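Local coordinates for X-ray repair cross complementing protein 1 variant (PDB 6WH1), which probably serves as a scaffold for assembling DNA single-strand break repair complexes, this chain being its C-terminal BRCT domain, at residues 5-11 against 74-78; 49-53 against 91-95. All blocks are in the same frame, centred on the assembly; numbering follows the deposited sequence.

Contact 1 is the core one: residues 5-11, which lead into strand 10-13, bring three phenylalanines against helix 72-81, and nearly everything that touches is buried. Contact 2 lies nearer the surface, where the loop between strand 46-48 and helix 55-63 meets the tail that follows helix 72-81. The two centres are about 18 Å apart, on opposite sides of the middle of the chain, and the contacts share no element. Their chemistry follows their place. In contact 1 no hydrogen bond crosses, and rings, an isoleucine methyl and a cysteine sulfur do the work; in contact 2 a tryptophan takes a proline on its face, with a weak hydrogen bond beside it.

Contact 1 (5-11 against 74-78); sequences FFQGKHF and WIYSC
F6 reaches out from the turn before strand 10-13 and meets W74, I75 and C78 of helix 72-81. Its CB lies 4.1 Å from CE1 of F11. The first torsion (chi1 -75°) sets CG anti to the carbonyl carbon, and the ring slots between two others of its own segment: CE1 of F5 lies over one face and CZ of F11 over the opposite one, both offset toward the rim. Farther out, CE2 comes up to I75 CD1, and at the end CZ meets that same methyl at 3.9 Å. C78 SG sits at the ring edge, 4.0 Å from CZ and nearly in the plane, a sulfur-aromatic contact. CE1 shares this sulfur and approaches W74 CZ2 more loosely and obliquely, the F6 ring and the six-membered ring of W74 being inclined at 49°.

F11 completes the aromatic cluster: its CE2 lies 3.7 Å from W74 CZ3 and also touches I75 CD1, so one methyl serves both phenylalanines. F5 reaches only the far end of the helix segment, with CZ near C78 O and CE1 near C78 CB. With an alanine in place of F6, F5 and F11 would probably lose the ring that separates them, C78 SG its aromatic partner, and I75 CD1 one of its two.

W74 and C78, one helical turn apart, fit the W-x-x-x-C signature of the BRCT fold. The indole NE1 bonds to L85 O beyond the helix, while its ring also meets F46 and Y90. Helix 72-81 meets helix 21-31 where I75 touches Y28, and F11 from strand 10-13 touches V29 of that same helix, while F11 and W74 both reach I48 on the parallel strand 46-48.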
loop_
_atom_site.group_PDB
_atom_site.type_symbol
_atom_site.label_atom_id
_atom_site.label_comp_id
_atom_site.label_asym_id
_atom_site.label_seq_id
_atom_site.Cartn_x
_atom_site.Cartn_y
_atom_site.Cartn_z
ATOM N N PHE A 5 -9.193 -7.368 -6.297
ATOM C CA PHE A 5 -10.253 -7.867 -5.428
ATOM C C PHE A 5 -10.414 -7.068 -4.140
ATOM O O PHE A 5 -11.316 -7.382 -3.357
ATOM C CB PHE A 5 -10.035 -9.346 -5.097
ATOM C CG PHE A 5 -8.642 -9.680 -4.678
ATOM C CD1 PHE A 5 -8.179 -9.327 -3.422
ATOM C CD2 PHE A 5 -7.801 -10.364 -5.534
ATOM C CE1 PHE A 5 -6.898 -9.643 -3.033
ATOM C CE2 PHE A 5 -6.521 -10.684 -5.151
ATOM C CZ PHE A 5 -6.068 -10.325 -3.898
ATOM N N PHE A 6 -9.580 -6.058 -3.898
ATOM C CA PHE A 6 -9.803 -5.112 -2.811
ATOM C C PHE A 6 -10.436 -3.815 -3.294
ATOM O O PHE A 6 -10.617 -2.896 -2.490
ATOM C CB PHE A 6 -8.485 -4.783 -2.096
ATOM C CG PHE A 6 -7.975 -5.874 -1.195
ATOM C CD1 PHE A 6 -8.764 -6.964 -0.869
ATOM C CD2 PHE A 6 -6.694 -5.798 -0.670
ATOM C CE1 PHE A 6 -8.278 -7.965 -0.040
ATOM C CE2 PHE A 6 -6.204 -6.791 0.160
ATOM C CZ PHE A 6 -6.995 -7.877 0.476
ATOM N N GLN A 7 -10.762 -3.714 -4.583
ATOM C CA GLN A 7 -11.253 -2.461 -5.146
ATOM C C GLN A 7 -12.526 -2.013 -4.439
ATOM O O GLN A 7 -13.434 -2.814 -4.200
ATOM C CB GLN A 7 -11.503 -2.621 -6.648
ATOM N N GLY A 8 -12.583 -0.727 -4.095
ATOM C CA GLY A 8 -13.716 -0.176 -3.379
ATOM C C GLY A 8 -13.708 -0.398 -1.881
ATOM O O GLY A 8 -14.602 0.114 -1.192
ATOM N N LYS A 9 -12.735 -1.137 -1.351
ATOM C CA LYS A 9 -12.673 -1.458 0.070
ATOM C C LYS A 9 -11.709 -0.509 0.769
ATOM O O LYS A 9 -10.569 -0.333 0.327
ATOM C CB LYS A 9 -12.237 -2.909 0.284
ATOM C CG LYS A 9 -13.261 -3.939 -0.170
ATOM C CD LYS A 9 -12.704 -5.352 -0.074
ATOM C CE LYS A 9 -13.808 -6.366 0.192
ATOM N NZ LYS A 9 -14.916 -6.238 -0.790
ATOM N N HIS A 10 -12.165 0.091 1.864
ATOM C CA HIS A 10 -11.393 1.092 2.588
ATOM C C HIS A 10 -10.786 0.463 3.836
ATOM O O HIS A 10 -11.505 -0.094 4.673
ATOM C CB HIS A 10 -12.268 2.292 2.938
ATOM C CG HIS A 10 -12.754 3.040 1.737
ATOM N ND1 HIS A 10 -12.188 4.224 1.318
ATOM C CD2 HIS A 10 -13.737 2.757 0.850
ATOM C CE1 HIS A 10 -12.809 4.646 0.231
ATOM N NE2 HIS A 10 -13.753 3.775 -0.074
ATOM N N PHE A 11 -9.466 0.562 3.953
ATOM C CA PHE A 11 -8.690 -0.062 5.011
ATOM C C PHE A 11 -8.054 1.007 5.890
ATOM O O PHE A 11 -7.659 2.077 5.411
ATOM C CB PHE A 11 -7.577 -0.963 4.437
ATOM C CG PHE A 11 -8.083 -2.125 3.623
ATOM C CD1 PHE A 11 -8.563 -1.936 2.337
ATOM C CD2 PHE A 11 -8.062 -3.412 4.140
ATOM C CE1 PHE A 11 -9.025 -3.004 1.587
ATOM C CE2 PHE A 11 -8.529 -4.483 3.397
ATOM C CZ PHE A 11 -9.008 -4.279 2.117
ATOM N N TRP A 74 -4.954 -12.050 7.165
ATOM C CA TRP A 74 -5.946 -12.001 6.095
ATOM C C TRP A 74 -5.334 -11.448 4.818
ATOM O O TRP A 74 -5.463 -12.045 3.744
ATOM C CB TRP A 74 -7.140 -11.147 6.516
ATOM C CG TRP A 74 -8.175 -10.984 5.437
ATOM C CD1 TRP A 74 -8.620 -11.947 4.578
ATOM C CD2 TRP A 74 -8.892 -9.786 5.102
ATOM N NE1 TRP A 74 -9.570 -11.426 3.732
ATOM C CE2 TRP A 74 -9.758 -10.103 4.033
ATOM C CE3 TRP A 74 -8.891 -8.481 5.603
ATOM C CZ2 TRP A 74 -10.612 -9.160 3.457
ATOM C CZ3 TRP A 74 -9.740 -7.545 5.027
ATOM C CH2 TRP A 74 -10.587 -7.891 3.965
ATOM N N ILE A 75 -4.670 -10.295 4.919
ATOM C CA ILE A 75 -4.027 -9.687 3.759
ATOM C C ILE A 75 -2.953 -10.612 3.201
ATOM O O ILE A 75 -2.855 -10.818 1.980
ATOM C CB ILE A 75 -3.450 -8.312 4.141
ATOM C CG1 ILE A 75 -4.484 -7.486 4.915
ATOM C CG2 ILE A 75 -2.975 -7.569 2.911
ATOM C CD1 ILE A 75 -5.622 -6.976 4.067
ATOM N N TYR A 76 -2.130 -11.185 4.087
ATOM C CA TYR A 76 -1.048 -12.055 3.622
ATOM C C TYR A 76 -1.593 -13.229 2.819
ATOM O O TYR A 76 -1.122 -13.515 1.712
ATOM C CB TYR A 76 -0.221 -12.565 4.802
ATOM C CG TYR A 76 0.408 -11.478 5.628
ATOM C CD1 TYR A 76 0.906 -10.327 5.032
ATOM C CD2 TYR A 76 0.500 -11.598 7.007
ATOM C CE1 TYR A 76 1.476 -9.328 5.787
ATOM C CE2 TYR A 76 1.069 -10.605 7.771
ATOM C CZ TYR A 76 1.557 -9.472 7.156
ATOM O OH TYR A 76 2.125 -8.478 7.911
ATOM N N SER A 77 -2.594 -13.927 3.363
ATOM C CA SER A 77 -3.133 -15.102 2.686
ATOM C C SER A 77 -3.936 -14.728 1.454
ATOM O O SER A 77 -3.997 -15.511 0.498
ATOM C CB SER A 77 -3.989 -15.926 3.648
ATOM O OG SER A 77 -3.405 -15.985 4.935
ATOM N N CYS A 78 -4.571 -13.553 1.458
ATOM C CA CYS A 78 -5.181 -13.051 0.235
ATOM C C CYS A 78 -4.139 -12.935 -0.863
ATOM O O CYS A 78 -4.401 -13.274 -2.022
ATOM C CB CYS A 78 -5.842 -11.697 0.490
ATOM S SG CYS A 78 -7.535 -11.756 1.113
#

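Contact 2 (49-53 against 91-95); sequences TAQEW and GVVPQ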
loop_
_atom_site.group_PDB
_atom_site.type_symbol
_atom_site.label_atom_id
_atom_site.label_comp_id
_atom_site.label_asym_id
_atom_site.label_seq_id
_atom_site.Cartn_x
_atom_site.Cartn_y
_atom_site.Cartn_z
ATOM N N THR A 49 -5.411 -4.831 12.437
ATOM C CA THR A 49 -4.647 -4.649 13.665
ATOM C C THR A 49 -3.951 -5.939 14.061
ATOM O O THR A 49 -4.444 -7.041 13.804
ATOM C CB THR A 49 -5.517 -4.220 14.854
ATOM O OG1 THR A 49 -6.618 -5.127 14.996
ATOM C CG2 THR A 49 -6.047 -2.848 14.645
ATOM N N ALA A 50 -2.799 -5.781 14.711
ATOM C CA ALA A 50 -2.189 -6.859 15.471
ATOM C C ALA A 50 -2.497 -6.756 16.953
ATOM O O ALA A 50 -2.318 -7.738 17.681
ATOM C CB ALA A 50 -0.669 -6.867 15.270
ATOM N N GLN A 51 -2.959 -5.596 17.405
ATOM C CA GLN A 51 -3.260 -5.377 18.805
ATOM C C GLN A 51 -4.607 -5.990 19.163
ATOM O O GLN A 51 -5.366 -6.455 18.308
ATOM C CB GLN A 51 -3.253 -3.884 19.125
ATOM C CG GLN A 51 -1.953 -3.201 18.759
ATOM C CD GLN A 51 -1.972 -1.722 19.067
ATOM O OE1 GLN A 51 -3.034 -1.103 19.130
ATOM N NE2 GLN A 51 -0.793 -1.142 19.254
ATOM N N GLU A 52 -4.900 -5.973 20.452
ATOM C CA GLU A 52 -6.093 -6.618 20.965
ATOM C C GLU A 52 -7.266 -5.645 20.997
ATOM O O GLU A 52 -7.103 -4.427 20.901
ATOM C CB GLU A 52 -5.822 -7.186 22.355
ATOM C CG GLU A 52 -4.785 -8.298 22.388
ATOM C CD GLU A 52 -5.164 -9.490 21.519
ATOM O OE1 GLU A 52 -4.251 -10.083 20.909
ATOM O OE2 GLU A 52 -6.364 -9.837 21.442
ATOM N N TRP A 53 -8.466 -6.212 21.116
ATOM C CA TRP A 53 -9.683 -5.414 21.199
ATOM C C TRP A 53 -9.626 -4.462 22.389
ATOM O O TRP A 53 -9.268 -4.861 23.501
ATOM C CB TRP A 53 -10.896 -6.341 21.317
ATOM C CG TRP A 53 -12.221 -5.657 21.187
ATOM C CD1 TRP A 53 -12.853 -4.898 22.132
ATOM C CD2 TRP A 53 -13.087 -5.680 20.046
ATOM N NE1 TRP A 53 -14.055 -4.444 21.645
ATOM C CE2 TRP A 53 -14.222 -4.911 20.369
ATOM C CE3 TRP A 53 -13.009 -6.275 18.783
ATOM C CZ2 TRP A 53 -15.269 -4.720 19.473
ATOM C CZ3 TRP A 53 -14.048 -6.085 17.897
ATOM C CH2 TRP A 53 -15.164 -5.314 18.246
ATOM N N GLY A 91 -10.631 -12.787 12.027
ATOM C CA GLY A 91 -11.219 -11.657 12.713
ATOM C C GLY A 91 -10.687 -11.447 14.123
ATOM O O GLY A 91 -10.167 -12.354 14.775
ATOM N N VAL A 92 -10.830 -10.205 14.582
ATOM C CA VAL A 92 -10.511 -9.797 15.945
ATOM C C VAL A 92 -11.823 -9.531 16.673
ATOM O O VAL A 92 -12.692 -8.819 16.156
ATOM C CB VAL A 92 -9.614 -8.545 15.958
ATOM C CG1 VAL A 92 -9.112 -8.251 17.369
ATOM C CG2 VAL A 92 -8.456 -8.707 14.979
ATOM N N VAL A 93 -11.978 -10.108 17.860
ATOM C CA VAL A 93 -13.199 -9.935 18.645
ATOM C C VAL A 93 -12.802 -9.660 20.093
ATOM O O VAL A 93 -11.638 -9.854 20.474
ATOM C CB VAL A 93 -14.126 -11.171 18.545
ATOM C CG1 VAL A 93 -14.503 -11.454 17.095
ATOM C CG2 VAL A 93 -13.478 -12.378 19.192
ATOM N N PRO A 94 -13.745 -9.191 20.917
ATOM C CA PRO A 94 -13.403 -8.869 22.312
ATOM C C PRO A 94 -12.835 -10.056 23.075
ATOM O O PRO A 94 -13.225 -11.209 22.869
ATOM C CB PRO A 94 -14.739 -8.407 22.905
ATOM C CG PRO A 94 -15.487 -7.866 21.747
ATOM C CD PRO A 94 -15.100 -8.718 20.571
ATOM N N GLN A 95 -11.911 -9.748 23.979
ATOM C CA GLN A 95 -11.184 -10.745 24.755
ATOM C C GLN A 95 -11.510 -10.641 26.241
ATOM O O GLN A 95 -12.598 -11.008 26.676
ATOM C CB GLN A 95 -9.687 -10.560 24.547
ATOM C CG GLN A 95 -9.166 -9.305 25.213
ATOM C CD GLN A 95 -8.280 -8.499 24.302
ATOM O OE1 GLN A 95 -8.304 -8.678 23.084
ATOM N NE2 GLN A 95 -7.501 -7.593 24.883
#
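W53 and P94 make the main apolar contact. The proline CG sits 3.5 Å from W53 CE2, over the indole face and only 14° off the normal of the five-membered ring, a CH-pi contact; CD spreads toward the six-membered ring, 3.7 Å from CE3. With W53 CG anti to its own N (chi1 -171°), the indole lies alongside the tail, and V92 O comes to the ring edge at CZ3, 3.5 Å away. Deeper in, V92 CG2 rests 4.0 Å from OG1 of T49, a hydroxyl this contact buries with no partner in the model.

In BRCT terms, the loop leads from the third parallel strand to helix 55-63, and the tail passes the edge strand 68-70, where V92 and F69 share backbone hydrogen bonding. F69 also meets W53 edge-to-face.

Polar links are fewer. W53 N gives a weak, bent hydrogen bond to Q95 OE1 (3.2 Å, 128°), and since Q95 is poorly ordered, its close approach to E52 is doubtful. R71 is the firmer polar partner of the loop: its NH1 bonds to the carbonyl oxygens of T49 and Q51.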